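Local coordinates for protein galactose-1-phosphate uridylyltransferase (Bacillus cereus, PDB 4QVU) that is of uncharacterised function but has a HIT-like fold, binds zinc and may act as a UDP-glucose:hexose-1-phosphate uridylyltransferase, at residues Val105-Gly117 against Lys199-Leu211. Residues are numbered along the deposited sequence; the frame is centred on the assembly and turned at random.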
loop_
_atom_site.group_PDB
_atom_site.type_symbol
_atom_site.label_atom_id
_atom_site.label_comp_id
_atom_site.label_asym_id
_atom_site.label_seq_id
_atom_site.Cartn_x
_atom_site.Cartn_y
_atom_site.Cartn_z
ATOM N N VAL A 105 -8.709 25.983 -3.778
ATOM C CA VAL A 105 -10.071 25.980 -3.249
ATOM C C VAL A 105 -10.634 24.554 -3.391
ATOM O O VAL A 105 -10.591 23.970 -4.474
ATOM C CB VAL A 105 -10.962 27.048 -3.947
ATOM C CG1 VAL A 105 -12.426 26.888 -3.572
ATOM C CG2 VAL A 105 -10.484 28.460 -3.630
ATOM N N ILE A 106 -11.147 24.005 -2.284
ATOM C CA ILE A 106 -11.740 22.674 -2.215
ATOM C C ILE A 106 -13.257 22.765 -2.319
ATOM O O ILE A 106 -13.870 23.622 -1.680
ATOM C CB ILE A 106 -11.317 21.977 -0.891
ATOM C CG1 ILE A 106 -9.867 21.461 -0.967
ATOM C CG2 ILE A 106 -12.282 20.848 -0.518
ATOM C CD1 ILE A 106 -9.354 20.794 0.313
ATOM N N LEU A 107 -13.843 21.849 -3.101
ATOM C CA LEU A 107 -15.272 21.600 -3.277
ATOM C C LEU A 107 -15.516 20.125 -2.937
ATOM O O LEU A 107 -14.926 19.230 -3.567
ATOM C CB LEU A 107 -15.768 21.971 -4.698
ATOM C CG LEU A 107 -17.196 21.509 -5.098
ATOM C CD1 LEU A 107 -18.280 22.151 -4.251
ATOM C CD2 LEU A 107 -17.471 21.778 -6.539
ATOM N N TYR A 108 -16.339 19.875 -1.904
ATOM C CA TYR A 108 -16.621 18.515 -1.460
ATOM C C TYR A 108 -17.965 18.451 -0.718
ATOM O O TYR A 108 -18.527 19.481 -0.331
ATOM C CB TYR A 108 -15.466 17.974 -0.565
ATOM C CG TYR A 108 -15.470 18.427 0.878
ATOM C CD1 TYR A 108 -15.039 19.702 1.231
ATOM C CD2 TYR A 108 -15.828 17.554 1.902
ATOM C CE1 TYR A 108 -15.024 20.119 2.561
ATOM C CE2 TYR A 108 -15.807 17.957 3.240
ATOM C CZ TYR A 108 -15.400 19.239 3.564
ATOM O OH TYR A 108 -15.374 19.633 4.876
ATOM N N LYS A 109 -18.471 17.221 -0.539
ATOM C CA LYS A 109 -19.728 16.915 0.139
ATOM C C LYS A 109 -19.536 15.778 1.136
ATOM O O LYS A 109 -18.721 14.881 0.910
ATOM C CB LYS A 109 -20.822 16.537 -0.880
ATOM C CG LYS A 109 -22.177 16.324 -0.237
ATOM C CD LYS A 109 -23.262 15.802 -1.147
ATOM C CE LYS A 109 -24.512 15.641 -0.317
ATOM N NZ LYS A 109 -25.663 15.172 -1.119
ATOM N N ASN A 110 -20.310 15.820 2.225
ATOM C CA ASN A 110 -20.409 14.781 3.251
ATOM C C ASN A 110 -21.871 14.383 3.362
ATOM O O ASN A 110 -22.725 15.270 3.426
ATOM C CB ASN A 110 -19.854 15.257 4.603
ATOM C CG ASN A 110 -18.459 15.824 4.588
ATOM O OD1 ASN A 110 -17.594 15.401 3.822
ATOM N ND2 ASN A 110 -18.203 16.778 5.471
ATOM N N HIS A 111 -22.174 13.077 3.328
ATOM C CA HIS A 111 -23.541 12.577 3.469
ATOM C C HIS A 111 -23.551 11.355 4.359
ATOM O O HIS A 111 -22.779 10.426 4.130
ATOM C CB HIS A 111 -24.161 12.256 2.104
ATOM C CG HIS A 111 -25.582 11.781 2.177
ATOM N ND1 HIS A 111 -25.890 10.443 2.376
ATOM C CD2 HIS A 111 -26.736 12.479 2.055
ATOM C CE1 HIS A 111 -27.212 10.375 2.390
ATOM N NE2 HIS A 111 -27.764 11.573 2.203
ATOM N N GLY A 112 -24.430 11.362 5.350
ATOM C CA GLY A 112 -24.593 10.251 6.277
ATOM C C GLY A 112 -23.798 10.387 7.563
ATOM O O GLY A 112 -22.914 11.249 7.664
ATOM N N PRO A 113 -24.072 9.517 8.567
ATOM C CA PRO A 113 -23.397 9.667 9.865
ATOM C C PRO A 113 -21.941 9.181 9.884
ATOM O O PRO A 113 -21.288 9.342 10.926
ATOM C CB PRO A 113 -24.250 8.805 10.799
ATOM C CG PRO A 113 -24.864 7.775 9.915
ATOM C CD PRO A 113 -25.114 8.465 8.617
ATOM N N PHE A 114 -21.426 8.593 8.777
ATOM C CA PHE A 114 -20.049 8.074 8.771
ATOM C C PHE A 114 -19.167 8.774 7.723
ATOM O O PHE A 114 -18.103 8.248 7.379
ATOM C CB PHE A 114 -20.040 6.556 8.533
ATOM C CG PHE A 114 -20.913 5.797 9.502
ATOM C CD1 PHE A 114 -20.655 5.826 10.869
ATOM C CD2 PHE A 114 -21.975 5.029 9.048
ATOM C CE1 PHE A 114 -21.467 5.129 11.767
ATOM C CE2 PHE A 114 -22.773 4.313 9.944
ATOM C CZ PHE A 114 -22.513 4.370 11.297
ATOM N N SER A 115 -19.563 9.993 7.293
ATOM C CA SER A 115 -18.834 10.803 6.308
ATOM C C SER A 115 -17.922 11.842 6.975
ATOM O O SER A 115 -16.901 12.214 6.395
ATOM C CB SER A 115 -19.804 11.512 5.363
ATOM O OG SER A 115 -20.721 12.353 6.044
ATOM N N GLY A 116 -18.300 12.291 8.170
ATOM C CA GLY A 116 -17.578 13.310 8.924
ATOM C C GLY A 116 -18.215 14.690 8.854
ATOM O O GLY A 116 -17.565 15.688 9.175
ATOM N N GLY A 117 -19.488 14.740 8.453
ATOM C CA GLY A 117 -20.265 15.970 8.321
ATOM C C GLY A 117 -20.777 16.536 9.628
ATOM O O GLY A 117 -20.284 16.170 10.700
ATOM N N LYS A 199 -25.459 -3.762 0.082
ATOM C CA LYS A 199 -26.916 -3.837 0.266
ATOM C C LYS A 199 -27.457 -2.528 0.923
ATOM O O LYS A 199 -28.435 -2.564 1.673
ATOM C CB LYS A 199 -27.309 -5.081 1.093
ATOM N N GLY A 200 -26.835 -1.392 0.587
ATOM C CA GLY A 200 -27.184 -0.077 1.123
ATOM C C GLY A 200 -26.076 0.427 2.020
ATOM O O GLY A 200 -25.727 -0.241 2.997
ATOM N N CYS A 201 -25.513 1.602 1.702
ATOM C CA CYS A 201 -24.356 2.107 2.430
ATOM C C CYS A 201 -24.678 3.356 3.314
ATOM O O CYS A 201 -23.922 3.607 4.264
ATOM C CB CYS A 201 -23.234 2.412 1.450
ATOM S SG CYS A 201 -21.644 2.753 2.228
ATOM N N SER A 202 -25.754 4.114 3.026
ATOM C CA SER A 202 -26.268 5.284 3.781
ATOM C C SER A 202 -25.293 6.500 3.853
ATOM O O SER A 202 -25.784 7.623 4.008
ATOM C CB SER A 202 -26.652 4.912 5.215
ATOM O OG SER A 202 -25.537 4.797 6.085
ATOM N N SER A 203 -23.957 6.289 3.795
ATOM C CA SER A 203 -22.960 7.368 3.876
ATOM C C SER A 203 -21.992 7.374 2.694
ATOM O O SER A 203 -21.532 6.314 2.247
ATOM C CB SER A 203 -22.139 7.278 5.161
ATOM O OG SER A 203 -22.936 7.408 6.323
ATOM N N TYR A 204 -21.628 8.587 2.236
ATOM C CA TYR A 204 -20.665 8.783 1.161
ATOM C C TYR A 204 -20.080 10.180 1.215
ATOM O O TYR A 204 -20.592 11.064 1.908
ATOM C CB TYR A 204 -21.294 8.531 -0.237
ATOM C CG TYR A 204 -22.351 9.539 -0.653
ATOM C CD1 TYR A 204 -22.008 10.688 -1.356
ATOM C CD2 TYR A 204 -23.699 9.323 -0.372
ATOM C CE1 TYR A 204 -22.971 11.618 -1.739
ATOM C CE2 TYR A 204 -24.674 10.236 -0.764
ATOM C CZ TYR A 204 -24.306 11.385 -1.450
ATOM O OH TYR A 204 -25.257 12.301 -1.843
ATOM N N ASN A 205 -19.043 10.387 0.409
ATOM C CA ASN A 205 -18.396 11.668 0.199
ATOM C C ASN A 205 -18.229 11.951 -1.267
ATOM O O ASN A 205 -17.989 11.025 -2.053
ATOM C CB ASN A 205 -17.016 11.707 0.853
ATOM C CG ASN A 205 -16.943 11.813 2.345
ATOM O OD1 ASN A 205 -16.348 10.971 2.991
ATOM N ND2 ASN A 205 -17.389 12.909 2.914
ATOM N N LEU A 206 -18.306 13.234 -1.635
ATOM C CA LEU A 206 -17.949 13.709 -2.966
ATOM C C LEU A 206 -16.737 14.549 -2.823
ATOM O O LEU A 206 -16.694 15.365 -1.907
ATOM C CB LEU A 206 -19.052 14.494 -3.708
ATOM C CG LEU A 206 -20.427 13.884 -3.939
ATOM C CD1 LEU A 206 -21.251 14.834 -4.770
ATOM C CD2 LEU A 206 -20.351 12.529 -4.640
ATOM N N PHE A 207 -15.739 14.348 -3.681
ATOM C CA PHE A 207 -14.540 15.187 -3.708
ATOM C C PHE A 207 -14.311 15.647 -5.115
ATOM O O PHE A 207 -14.326 14.825 -6.032
ATOM C CB PHE A 207 -13.295 14.484 -3.160
ATOM C CG PHE A 207 -13.442 13.971 -1.757
ATOM C CD1 PHE A 207 -13.433 14.844 -0.675
ATOM C CD2 PHE A 207 -13.583 12.612 -1.510
ATOM C CE1 PHE A 207 -13.590 14.373 0.620
ATOM C CE2 PHE A 207 -13.723 12.140 -0.212
ATOM C CZ PHE A 207 -13.727 13.024 0.844
ATOM N N PHE A 208 -14.127 16.954 -5.300
ATOM C CA PHE A 208 -13.889 17.500 -6.622
ATOM C C PHE A 208 -12.452 17.940 -6.736
ATOM O O PHE A 208 -11.852 18.393 -5.758
ATOM C CB PHE A 208 -14.845 18.653 -6.927
ATOM C CG PHE A 208 -16.271 18.217 -7.175
ATOM C CD1 PHE A 208 -17.146 17.996 -6.110
ATOM C CD2 PHE A 208 -16.753 18.070 -8.472
ATOM C CE1 PHE A 208 -18.471 17.611 -6.342
ATOM C CE2 PHE A 208 -18.084 17.687 -8.703
ATOM C CZ PHE A 208 -18.935 17.468 -7.635
ATOM N N TYR A 209 -11.892 17.762 -7.941
ATOM C CA TYR A 209 -10.509 18.107 -8.283
ATOM C C TYR A 209 -10.435 18.733 -9.671
ATOM O O TYR A 209 -11.173 18.325 -10.578
ATOM C CB TYR A 209 -9.587 16.857 -8.245
ATOM C CG TYR A 209 -9.797 15.918 -7.069
ATOM C CD1 TYR A 209 -10.842 14.997 -7.063
ATOM C CD2 TYR A 209 -8.891 15.882 -6.008
ATOM C CE1 TYR A 209 -11.043 14.136 -5.989
ATOM C CE2 TYR A 209 -9.055 14.989 -4.948
ATOM C CZ TYR A 209 -10.146 14.134 -4.934
ATOM O OH TYR A 209 -10.332 13.248 -3.904
ATOM N N TYR A 210 -9.549 19.727 -9.825
ATOM C CA TYR A 210 -9.226 20.337 -11.106
ATOM C C TYR A 210 -7.763 19.991 -11.328
ATOM O O TYR A 210 -6.878 20.607 -10.730
ATOM C CB TYR A 210 -9.549 21.849 -11.182
ATOM C CG TYR A 210 -9.257 22.426 -12.553
ATOM C CD1 TYR A 210 -10.177 22.303 -13.593
ATOM C CD2 TYR A 210 -8.033 23.032 -12.831
ATOM C CE1 TYR A 210 -9.895 22.791 -14.869
ATOM C CE2 TYR A 210 -7.737 23.513 -14.105
ATOM C CZ TYR A 210 -8.672 23.392 -15.119
ATOM O OH TYR A 210 -8.387 23.860 -16.375
ATOM N N LEU A 211 -7.532 18.894 -12.075
ATOM C CA LEU A 211 -6.218 18.302 -12.324
ATOM C C LEU A 211 -6.012 18.050 -13.808
ATOM O O LEU A 211 -6.925 17.553 -14.460
ATOM C CB LEU A 211 -6.133 16.971 -11.535
ATOM C CG LEU A 211 -4.827 16.153 -11.622
ATOM C CD1 LEU A 211 -3.658 16.865 -10.930
ATOM C CD2 LEU A 211 -5.000 14.791 -10.993
#
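S202 O lies at the edge of the H111 imidazole, near its plane, where ND1 makes a weak bond to it (3.3 Å). S203 reaches into the type I turn G112-S115: its OG accepts the backbone N-H of F114 (N to OG 3.1 Å), while S115 OG bonds to G112 O within the turn. Y204 pairs with H111 through two backbone bonds. CG of Y204 stands between the backbone N and the carbonyl carbon (chi1 67°), which carries the ring against H111, whose CB lies over one face, 3.7 Å from the Y204 ring centroid; the two rings run nearly parallel (21°) but slid apart. At the far end of this ring, the extended chain of K109 lets NZ donate a hydrogen bond to Y204 OH (3.0 Å), with E66 as a long, weak ion-pair partner. On the other sheet face N205 ND2 gives an almost straight bond to K109 O (3.1 Å, 169°), a carbonyl that also accepts L206 N, while R222 holds N205 OD1. F207 lays CD1 on Y108 CB (3.7 Å), and its ring also meets Y232 of the second subunit. Beyond the last bridge pair, F208 N donates to L107 O (3.0 Å), and L107 CD2 lies over one face of the F208 ring, displaced toward the rim, a CH-pi contact. The antiparallel pair 104-111/203-211 thus joins the N- and C-terminal DUF4931 regions, both of the HIT clan, at the middle of one continuous antiparallel sheet, consistent with a HIT-like fold.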